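Local atomic coordinates of thiol-disulfide isomerase and thioredoxins (Corynebacterium glutamicum, PDB entry 3LOR), a protein that probably acts as a thiol-disulfide oxidoreductase or isomerase of the thioredoxin superfamily, related to the TlpA-like proteins. Residues L9-D13 with S111-Y116; D13-N19 with P97-P103; L118-I124 with V136-V141. All blocks are in the same frame, centred on the assembly; numbering follows the deposited sequence.

Contact 1 (L9-D13 with S111-Y116)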
loop_
_atom_site.group_PDB
_atom_site.type_symbol
_atom_site.label_atom_id
_atom_site.label_comp_id
_atom_site.label_asym_id
_atom_site.label_seq_id
_atom_site.Cartn_x
_atom_site.Cartn_y
_atom_site.Cartn_z
ATOM N N LEU A 9 -14.137 -12.696 32.134
ATOM C CA LEU A 9 -13.737 -13.770 31.254
ATOM C C LEU A 9 -14.382 -13.667 29.911
ATOM O O LEU A 9 -15.465 -13.207 29.796
ATOM C CB LEU A 9 -14.076 -15.109 31.857
ATOM C CG LEU A 9 -13.453 -15.500 33.176
ATOM C CD1 LEU A 9 -14.245 -16.543 33.802
ATOM C CD2 LEU A 9 -12.104 -15.994 32.984
ATOM N N LEU A 10 -13.717 -14.138 28.894
ATOM C CA LEU A 10 -14.329 -14.188 27.610
ATOM C C LEU A 10 -15.374 -15.295 27.566
ATOM O O LEU A 10 -15.090 -16.417 27.848
ATOM C CB LEU A 10 -13.257 -14.423 26.585
ATOM C CG LEU A 10 -13.659 -14.655 25.162
ATOM C CD1 LEU A 10 -14.158 -13.424 24.590
ATOM C CD2 LEU A 10 -12.531 -15.136 24.395
ATOM N N GLU A 11 -16.593 -14.919 27.227
ATOM C CA GLU A 11 -17.695 -15.828 27.037
ATOM C C GLU A 11 -18.491 -15.511 25.789
ATOM O O GLU A 11 -19.365 -14.679 25.795
ATOM C CB GLU A 11 -18.632 -15.820 28.231
ATOM C CG GLU A 11 -18.007 -15.774 29.573
ATOM C CD GLU A 11 -17.677 -17.130 30.096
ATOM O OE1 GLU A 11 -17.359 -17.266 31.263
ATOM O OE2 GLU A 11 -17.738 -18.053 29.315
ATOM N N LEU A 12 -18.190 -16.197 24.717
ATOM C CA LEU A 12 -18.931 -16.024 23.512
ATOM C C LEU A 12 -20.300 -16.625 23.674
ATOM O O LEU A 12 -20.403 -17.679 24.207
ATOM C CB LEU A 12 -18.194 -16.710 22.391
ATOM C CG LEU A 12 -16.819 -16.164 22.074
ATOM C CD1 LEU A 12 -16.229 -16.779 20.907
ATOM C CD2 LEU A 12 -16.888 -14.717 21.903
ATOM N N ASP A 13 -21.351 -15.953 23.230
ATOM C CA ASP A 13 -22.650 -16.584 23.146
ATOM C C ASP A 13 -22.856 -16.917 21.693
ATOM O O ASP A 13 -23.003 -16.053 20.894
ATOM C CB ASP A 13 -23.787 -15.685 23.626
ATOM C CG ASP A 13 -23.643 -15.197 25.048
ATOM O OD1 ASP A 13 -23.234 -15.902 25.949
ATOM O OD2 ASP A 13 -23.984 -14.053 25.263
ATOM N N SER A 111 -26.264 -11.086 20.951
ATOM C CA SER A 111 -25.976 -11.284 22.334
ATOM C C SER A 111 -24.586 -10.976 22.826
ATOM O O SER A 111 -24.450 -10.243 23.741
ATOM C CB SER A 111 -26.275 -12.713 22.666
ATOM O OG SER A 111 -26.454 -12.848 24.020
ATOM N N THR A 112 -23.573 -11.495 22.171
ATOM C CA THR A 112 -22.205 -11.208 22.510
ATOM C C THR A 112 -21.918 -9.742 22.307
ATOM O O THR A 112 -21.309 -9.115 23.118
ATOM C CB THR A 112 -21.210 -12.101 21.746
ATOM O OG1 THR A 112 -21.562 -13.457 21.898
ATOM C CG2 THR A 112 -19.841 -11.931 22.251
HETATM N N MSE A 113 -22.415 -9.192 21.235
HETATM C CA MSE A 113 -22.229 -7.803 20.937
HETATM C C MSE A 113 -22.840 -6.876 21.982
HETATM O O MSE A 113 -22.240 -5.914 22.351
HETATM C CB MSE A 113 -22.773 -7.501 19.541
HETATM C CG MSE A 113 -22.803 -6.038 19.108
HETATM SE SE MSE A 113 -23.020 -5.727 17.231
HETATM C CE MSE A 113 -23.443 -4.021 17.328
ATOM N N LYS A 114 -24.035 -7.193 22.438
ATOM C CA LYS A 114 -24.697 -6.497 23.523
ATOM C C LYS A 114 -23.953 -6.615 24.828
ATOM O O LYS A 114 -23.711 -5.670 25.502
ATOM C CB LYS A 114 -26.054 -7.122 23.746
ATOM C CG LYS A 114 -27.175 -6.186 24.037
ATOM C CD LYS A 114 -26.856 -5.122 25.013
ATOM C CE LYS A 114 -28.084 -4.614 25.681
ATOM N NZ LYS A 114 -28.122 -3.179 25.615
ATOM N N LYS A 115 -23.555 -7.818 25.139
ATOM C CA LYS A 115 -22.925 -8.136 26.380
ATOM C C LYS A 115 -21.645 -7.332 26.562
ATOM O O LYS A 115 -21.383 -6.839 27.614
ATOM C CB LYS A 115 -22.616 -9.619 26.351
ATOM C CG LYS A 115 -22.103 -10.213 27.568
ATOM C CD LYS A 115 -21.335 -11.509 27.274
ATOM C CE LYS A 115 -22.182 -12.687 27.406
ATOM N NZ LYS A 115 -21.454 -13.928 27.575
ATOM N N TYR A 116 -20.850 -7.189 25.524
ATOM C CA TYR A 116 -19.615 -6.480 25.653
ATOM C C TYR A 116 -19.731 -5.064 25.181
ATOM O O TYR A 116 -18.771 -4.339 25.115
ATOM C CB TYR A 116 -18.483 -7.225 24.976
ATOM C CG TYR A 116 -18.232 -8.567 25.587
ATOM C CD1 TYR A 116 -18.065 -8.713 26.934
ATOM C CD2 TYR A 116 -18.203 -9.684 24.821
ATOM C CE1 TYR A 116 -17.851 -9.907 27.461
ATOM C CE2 TYR A 116 -17.995 -10.863 25.342
ATOM C CZ TYR A 116 -17.826 -10.986 26.648
ATOM O OH TYR A 116 -17.619 -12.187 27.152
#
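Glu11 and Asp13 are held by side chains from one face and the end of helix 111-115. Two neutral hydroxyls take backbone N-H groups. The hydrogen bond from Glu11 N to Tyr116 OH is 2.9 Å long, with an angle of 161° at the hydrogen. The one from Asp13 N to Thr112 OG1 is 2.8 Å and nearly as straight. The rotation of the Thr112 side chain turns OG1 to the loop and leaves the methyl CG2 to meet Leu12 CD2 at 4.1 Å. Asn25 ND2 donates a hydrogen bond to Leu10 O. Asp101 OD1 and OD2 take the N-H groups of Thr112 and Met113 at the start of the helix.

The charged part centres on Lys115. Its NZ gives a hydrogen bond to Glu11 O at 2.8 Å and forms a salt bridge with Asp13 OD1 at 3.1 Å. The ammonium group meets OD1 from above the carboxylate plane, 40° out of it. The lysine chain bends at CG-CD (chi3 -94°), which brings NZ back toward the loop. On the way its CD lies over one face of the Tyr116 ring, toward the rim. The other carboxylate oxygen of Asp13, OD2, accepts a hydrogen bond from Ser111 OG at 3.0 Å, on the anti side but well out of the carboxylate plane. Each oxygen of this carboxylate therefore has its own partner.

The loop leads into strand 14-17, at one edge of the thioredoxin-type sheet. The short helix follows strand 98-101. Glu11, Leu12 and Asp13 contribute to a calcium site seen for this protein, although this chain carries no metal there. Lys115 would be expected to offset part of the negative charge at Asp13.

Leu10 and Tyr116 also pack on Ile133 of strand 133-138.

Contact 2 (D13-N19 with P97-P103)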
loop_
_atom_site.group_PDB
_atom_site.type_symbol
_atom_site.label_atom_id
_atom_site.label_comp_id
_atom_site.label_asym_id
_atom_site.label_seq_id
_atom_site.Cartn_x
_atom_site.Cartn_y
_atom_site.Cartn_z
ATOM N N ASP A 13 -21.351 -15.953 23.230
ATOM C CA ASP A 13 -22.650 -16.584 23.146
ATOM C C ASP A 13 -22.856 -16.917 21.693
ATOM O O ASP A 13 -23.003 -16.053 20.894
ATOM C CB ASP A 13 -23.787 -15.685 23.626
ATOM C CG ASP A 13 -23.643 -15.197 25.048
ATOM O OD1 ASP A 13 -23.234 -15.902 25.949
ATOM O OD2 ASP A 13 -23.984 -14.053 25.263
ATOM N N VAL A 14 -22.856 -18.191 21.362
ATOM C CA VAL A 14 -22.855 -18.612 19.976
ATOM C C VAL A 14 -24.077 -19.379 19.509
ATOM O O VAL A 14 -24.400 -20.384 20.061
ATOM C CB VAL A 14 -21.666 -19.517 19.773
ATOM C CG1 VAL A 14 -21.614 -20.082 18.435
ATOM C CG2 VAL A 14 -20.442 -18.839 20.161
ATOM N N GLN A 15 -24.761 -18.908 18.484
ATOM C CA GLN A 15 -25.795 -19.714 17.870
ATOM C C GLN A 15 -25.275 -20.954 17.169
ATOM O O GLN A 15 -25.805 -22.010 17.355
ATOM C CB GLN A 15 -26.663 -18.883 16.945
ATOM C CG GLN A 15 -27.512 -19.636 15.965
ATOM C CD GLN A 15 -28.360 -18.738 15.109
ATOM O OE1 GLN A 15 -27.896 -18.139 14.191
ATOM N NE2 GLN A 15 -29.614 -18.655 15.415
ATOM N N GLU A 16 -24.245 -20.826 16.367
ATOM C CA GLU A 16 -23.625 -21.984 15.772
ATOM C C GLU A 16 -22.211 -21.734 15.294
ATOM O O GLU A 16 -21.857 -20.629 15.019
ATOM C CB GLU A 16 -24.468 -22.474 14.608
ATOM C CG GLU A 16 -24.723 -21.420 13.592
ATOM C CD GLU A 16 -25.658 -21.843 12.516
ATOM O OE1 GLU A 16 -26.816 -21.417 12.563
ATOM O OE2 GLU A 16 -25.236 -22.579 11.614
ATOM N N TRP A 17 -21.430 -22.790 15.178
ATOM C CA TRP A 17 -20.129 -22.701 14.579
ATOM C C TRP A 17 -20.187 -23.215 13.141
ATOM O O TRP A 17 -20.451 -24.331 12.872
ATOM C CB TRP A 17 -19.108 -23.469 15.380
ATOM C CG TRP A 17 -18.743 -22.965 16.708
ATOM C CD1 TRP A 17 -19.354 -23.240 17.867
ATOM C CD2 TRP A 17 -17.643 -22.138 17.030
ATOM N NE1 TRP A 17 -18.732 -22.633 18.887
ATOM C CE2 TRP A 17 -17.662 -21.949 18.401
ATOM C CE3 TRP A 17 -16.652 -21.527 16.286
ATOM C CZ2 TRP A 17 -16.729 -21.179 19.040
ATOM C CZ3 TRP A 17 -15.755 -20.797 16.901
ATOM C CH2 TRP A 17 -15.790 -20.607 18.265
ATOM N N VAL A 18 -20.006 -22.313 12.227
ATOM C CA VAL A 18 -20.219 -22.521 10.825
ATOM C C VAL A 18 -19.294 -23.438 10.029
ATOM O O VAL A 18 -19.722 -24.090 9.128
ATOM C CB VAL A 18 -20.425 -21.191 10.160
ATOM C CG1 VAL A 18 -19.817 -21.162 8.862
ATOM C CG2 VAL A 18 -21.881 -20.877 10.115
ATOM N N ASN A 19 -18.024 -23.428 10.366
ATOM C CA ASN A 19 -16.967 -24.070 9.616
ATOM C C ASN A 19 -16.023 -24.930 10.410
ATOM O O ASN A 19 -14.937 -25.192 9.974
ATOM C CB ASN A 19 -16.146 -22.988 8.948
ATOM C CG ASN A 19 -15.372 -22.137 9.943
ATOM O OD1 ASN A 19 -15.712 -22.037 11.085
ATOM N ND2 ASN A 19 -14.345 -21.535 9.484
ATOM N N PRO A 97 -11.735 -20.584 12.639
ATOM C CA PRO A 97 -13.097 -20.889 13.039
ATOM C C PRO A 97 -14.001 -19.651 13.154
ATOM O O PRO A 97 -13.627 -18.635 13.655
ATOM C CB PRO A 97 -12.916 -21.582 14.365
ATOM C CG PRO A 97 -11.546 -21.770 14.523
ATOM C CD PRO A 97 -10.781 -20.941 13.669
ATOM N N VAL A 98 -15.187 -19.775 12.620
ATOM C CA VAL A 98 -16.125 -18.705 12.582
ATOM C C VAL A 98 -17.378 -19.085 13.316
ATOM O O VAL A 98 -17.945 -20.094 13.070
ATOM C CB VAL A 98 -16.484 -18.372 11.182
ATOM C CG1 VAL A 98 -17.412 -17.297 11.148
ATOM C CG2 VAL A 98 -15.300 -18.102 10.389
ATOM N N ALA A 99 -17.799 -18.235 14.212
ATOM C CA ALA A 99 -19.020 -18.423 14.921
ATOM C C ALA A 99 -19.995 -17.328 14.618
ATOM O O ALA A 99 -19.640 -16.236 14.310
ATOM C CB ALA A 99 -18.779 -18.488 16.360
ATOM N N VAL A 100 -21.248 -17.663 14.734
ATOM C CA VAL A 100 -22.339 -16.769 14.558
ATOM C C VAL A 100 -22.831 -16.361 15.954
ATOM O O VAL A 100 -23.183 -17.177 16.739
ATOM C CB VAL A 100 -23.425 -17.516 13.806
ATOM C CG1 VAL A 100 -24.683 -16.740 13.692
ATOM C CG2 VAL A 100 -22.938 -17.958 12.478
ATOM N N ASP A 101 -22.833 -15.076 16.224
ATOM C CA ASP A 101 -23.272 -14.485 17.470
ATOM C C ASP A 101 -24.753 -14.789 17.688
ATOM O O ASP A 101 -25.533 -14.651 16.815
ATOM C CB ASP A 101 -22.980 -12.977 17.401
ATOM C CG ASP A 101 -23.134 -12.241 18.732
ATOM O OD1 ASP A 101 -23.501 -12.833 19.717
ATOM O OD2 ASP A 101 -22.929 -11.038 18.752
HETATM N N MSE A 102 -25.121 -15.233 18.863
HETATM C CA MSE A 102 -26.480 -15.599 19.131
HETATM C C MSE A 102 -27.395 -14.420 19.068
HETATM O O MSE A 102 -27.180 -13.415 19.675
HETATM C CB MSE A 102 -26.584 -16.214 20.504
HETATM C CG MSE A 102 -28.009 -16.521 20.939
HETATM SE SE MSE A 102 -28.637 -18.061 20.079
HETATM C CE MSE A 102 -27.714 -19.208 21.149
ATOM N N PRO A 103 -28.413 -14.561 18.272
ATOM C CA PRO A 103 -29.412 -13.531 18.133
ATOM C C PRO A 103 -30.307 -13.454 19.356
ATOM O O PRO A 103 -30.503 -14.429 20.020
ATOM C CB PRO A 103 -30.173 -13.985 16.922
ATOM C CG PRO A 103 -29.946 -15.323 16.852
ATOM C CD PRO A 103 -28.642 -15.639 17.334
#
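Asp13 O accepts a hydrogen bond from Met102 N at 3.0 Å, a flanking bond before the strand. The donor lies above the carbonyl plane. The corner at Gln15 interrupts the antiparallel pairing. Gln15 N bonds to Val100 O at 2.9 Å, but this bond is bent to 135° at the hydrogen. Val100 N reaches Glu16 O, and Val18 N reaches Val98 O. At the far end a side chain continues the pairing. Asn19 OD1 takes the N-H of Val98 at 2.8 Å, while Asn19 ND2 is bound by Phe96 O.

Apolar contacts differ on the two faces. On one, Ala99 CB sits over the six-membered ring of Trp17 in a CH-pi contact, 3.8 Å from its centroid. On the face of Val100, Val18 CG2 and Val100 CG2 meet at 3.9 Å. Helix 82-91 lies against Val18 and Val98. Trp17 CZ3 also meets Pro97 CB, and Val14 CG1 packs on Ala99 CB.

At the corner, the Gln15 side chain crosses that of Pro103 at about a right angle, Gln15 NE2 to Pro103 CG 3.6 Å. Gln15 CB touches SE of Met102, a selenomethionine, at 3.8 Å. The Met102 chain curls round at chi2 and chi3 to bring its end methyl near Val14 O.

Strand 14-17 closes one edge of the thioredoxin-type sheet within this chain. Backbone bonds set its pairing with strand 98-101. Ala99 packing on the indole adds an apolar contact on the Trp17 face, and Asn19 supplies the acceptor after the regular pairing ends.

Contact 3 (L118-I124 with V136-V141); sequences LEGTPSI and VQFGQV
Phe138 lays its ring against the loop 119-121, with Glu119 CB over one face. This CH-pi contact measures 4.2 Å to the ring centroid, offset toward the rim. The Glu119 side chain crosses that of Phe138 at a slant. Its carboxylate plane is tilted 24° from the ring, and Glu119 OE2 lies 3.9 Å from Phe138 CB. The ring edge faces Ser123 OG and the Gly120-Thr121 peptide, with Phe138 CE1 3.6 Å from Gly120 C. CG of Phe138 stands opposite its own backbone N (chi1 177°), and this carries the ring across to the loop.

Leu118 and Val136 cross at about a right angle, CD2 to CG1 at 3.9 Å. On the face away from Phe138 and Ser123, Ile124 CD1 comes to 4.3 Å from Val141 CG2.

Antiparallel pairing underlies these side chains. Ile124 and Gln137 exchange two hydrogen bonds, the one from Ile124 N to Gln137 O being 2.9 Å. A third runs from Gly139 N to Pro122 O at 3.0 Å.

The peptide bond before Pro122 is cis. A cis-proline opposite the CxxC motif is a hallmark of the thioredoxin fold, and Pro122 and Thr121 both touch Cys42 and Cys45. The bond between Pro122 O and Gly139 ties the cis-proline loop to the chain just past the end of strand 133-138. Backbone bonds and Phe138 packing on 119-121 thus join this loop to the hairpin, next to Cys42 and Cys45, a probable CxxC redox pair.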
loop_
_atom_site.group_PDB
_atom_site.type_symbol
_atom_site.label_atom_id
_atom_site.label_comp_id
_atom_site.label_asym_id
_atom_site.label_seq_id
_atom_site.Cartn_x
_atom_site.Cartn_y
_atom_site.Cartn_z
ATOM N N LEU A 118 -20.180 -3.656 22.201
ATOM C CA LEU A 118 -19.450 -3.238 21.050
ATOM C C LEU A 118 -20.129 -2.111 20.328
ATOM O O LEU A 118 -21.305 -2.066 20.215
ATOM C CB LEU A 118 -19.178 -4.405 20.112
ATOM C CG LEU A 118 -18.709 -5.685 20.746
ATOM C CD1 LEU A 118 -18.590 -6.748 19.751
ATOM C CD2 LEU A 118 -17.425 -5.518 21.492
ATOM N N GLU A 119 -19.331 -1.186 19.871
ATOM C CA GLU A 119 -19.755 -0.070 19.094
ATOM C C GLU A 119 -20.235 -0.423 17.710
ATOM O O GLU A 119 -20.928 0.316 17.119
ATOM C CB GLU A 119 -18.643 0.949 19.013
ATOM C CG GLU A 119 -18.114 1.336 20.326
ATOM C CD GLU A 119 -17.015 2.358 20.256
ATOM O OE1 GLU A 119 -17.179 3.367 19.559
ATOM O OE2 GLU A 119 -15.990 2.167 20.919
ATOM N N GLY A 120 -19.831 -1.558 17.190
ATOM C CA GLY A 120 -20.135 -1.935 15.839
ATOM C C GLY A 120 -19.071 -2.860 15.300
ATOM O O GLY A 120 -18.372 -3.455 16.051
ATOM N N THR A 121 -18.970 -2.949 13.991
ATOM C CA THR A 121 -17.987 -3.779 13.361
ATOM C C THR A 121 -17.138 -2.901 12.473
ATOM O O THR A 121 -17.609 -1.927 11.983
ATOM C CB THR A 121 -18.602 -4.930 12.552
ATOM O OG1 THR A 121 -19.442 -4.426 11.544
ATOM C CG2 THR A 121 -19.368 -5.867 13.405
ATOM N N PRO A 122 -15.882 -3.241 12.281
ATOM C CA PRO A 122 -15.208 -4.327 12.970
ATOM C C PRO A 122 -14.807 -4.025 14.385
ATOM O O PRO A 122 -14.578 -2.921 14.741
ATOM C CB PRO A 122 -13.975 -4.528 12.131
ATOM C CG PRO A 122 -13.740 -3.263 11.511
ATOM C CD PRO A 122 -15.045 -2.691 11.220
ATOM N N SER A 123 -14.727 -5.056 15.185
ATOM C CA SER A 123 -14.157 -4.972 16.489
ATOM C C SER A 123 -13.215 -6.118 16.748
ATOM O O SER A 123 -13.357 -7.158 16.207
ATOM C CB SER A 123 -15.225 -4.945 17.546
ATOM O OG SER A 123 -15.774 -3.694 17.646
ATOM N N ILE A 124 -12.252 -5.891 17.608
ATOM C CA ILE A 124 -11.409 -6.938 18.100
ATOM C C ILE A 124 -11.529 -7.105 19.586
ATOM O O ILE A 124 -11.632 -6.169 20.293
ATOM C CB ILE A 124 -9.976 -6.731 17.703
ATOM C CG1 ILE A 124 -9.881 -6.571 16.221
ATOM C CG2 ILE A 124 -9.185 -7.911 17.951
ATOM C CD1 ILE A 124 -8.524 -6.603 15.761
ATOM N N VAL A 136 -10.559 -4.379 24.044
ATOM C CA VAL A 136 -11.614 -4.326 23.083
ATOM C C VAL A 136 -11.420 -3.087 22.269
ATOM O O VAL A 136 -11.391 -2.026 22.811
ATOM C CB VAL A 136 -12.958 -4.258 23.737
ATOM C CG1 VAL A 136 -14.005 -4.252 22.738
ATOM C CG2 VAL A 136 -13.144 -5.373 24.628
ATOM N N GLN A 137 -11.274 -3.234 20.967
ATOM C CA GLN A 137 -11.019 -2.133 20.081
ATOM C C GLN A 137 -11.938 -2.080 18.878
ATOM O O GLN A 137 -12.033 -3.016 18.151
ATOM C CB GLN A 137 -9.581 -2.203 19.631
ATOM C CG GLN A 137 -9.139 -1.053 18.807
ATOM C CD GLN A 137 -7.728 -0.606 19.106
ATOM O OE1 GLN A 137 -7.080 -1.104 20.010
ATOM N NE2 GLN A 137 -7.251 0.331 18.341
ATOM N N PHE A 138 -12.593 -0.954 18.664
ATOM C CA PHE A 138 -13.391 -0.687 17.468
ATOM C C PHE A 138 -12.595 -0.102 16.305
ATOM O O PHE A 138 -11.728 0.654 16.517
ATOM C CB PHE A 138 -14.568 0.215 17.826
ATOM C CG PHE A 138 -15.410 0.608 16.667
ATOM C CD1 PHE A 138 -16.249 -0.273 16.090
ATOM C CD2 PHE A 138 -15.360 1.869 16.159
ATOM C CE1 PHE A 138 -16.984 0.076 15.043
ATOM C CE2 PHE A 138 -16.108 2.201 15.106
ATOM C CZ PHE A 138 -16.917 1.310 14.560
ATOM N N GLY A 139 -12.919 -0.437 15.073
ATOM C CA GLY A 139 -12.284 0.169 13.926
ATOM C C GLY A 139 -11.001 -0.399 13.371
ATOM O O GLY A 139 -10.671 -1.495 13.650
ATOM N N GLN A 140 -10.302 0.363 12.554
ATOM C CA GLN A 140 -9.067 -0.079 11.962
ATOM C C GLN A 140 -7.968 -0.109 13.010
ATOM O O GLN A 140 -7.782 0.828 13.717
ATOM C CB GLN A 140 -8.681 0.851 10.809
ATOM C CG GLN A 140 -8.022 0.196 9.607
ATOM C CD GLN A 140 -7.342 1.182 8.655
ATOM O OE1 GLN A 140 -6.164 1.374 8.710
ATOM N NE2 GLN A 140 -8.100 1.796 7.792
ATOM N N VAL A 141 -7.245 -1.200 13.100
ATOM C CA VAL A 141 -6.090 -1.258 13.968
ATOM C C VAL A 141 -4.884 -1.506 13.127
ATOM O O VAL A 141 -4.871 -2.382 12.356
ATOM C CB VAL A 141 -6.185 -2.372 14.976
ATOM C CG1 VAL A 141 -5.141 -2.215 15.997
ATOM C CG2 VAL A 141 -7.507 -2.399 15.605
#

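All three contacts are partly buried. Contacts 2 and 3 reach the same sheet from its two outermost strands, 14-17 and 133-138, on opposite sides of the chain's centre, and do not touch. Both rest on antiparallel backbone pairing and an aromatic side chain, Trp17 in one and the exposed Phe138 in the other. Contact 1 has no strand pairing. It relies on side-chain hydroxyls and a salt bridge made with residues of the calcium site. It shares Asp13 with contact 2, and Asp101 and Met102 bind the start of its helix. Met113 O probably accepts a hydrogen bond from Leu118 N, which connects that helix to contact 3.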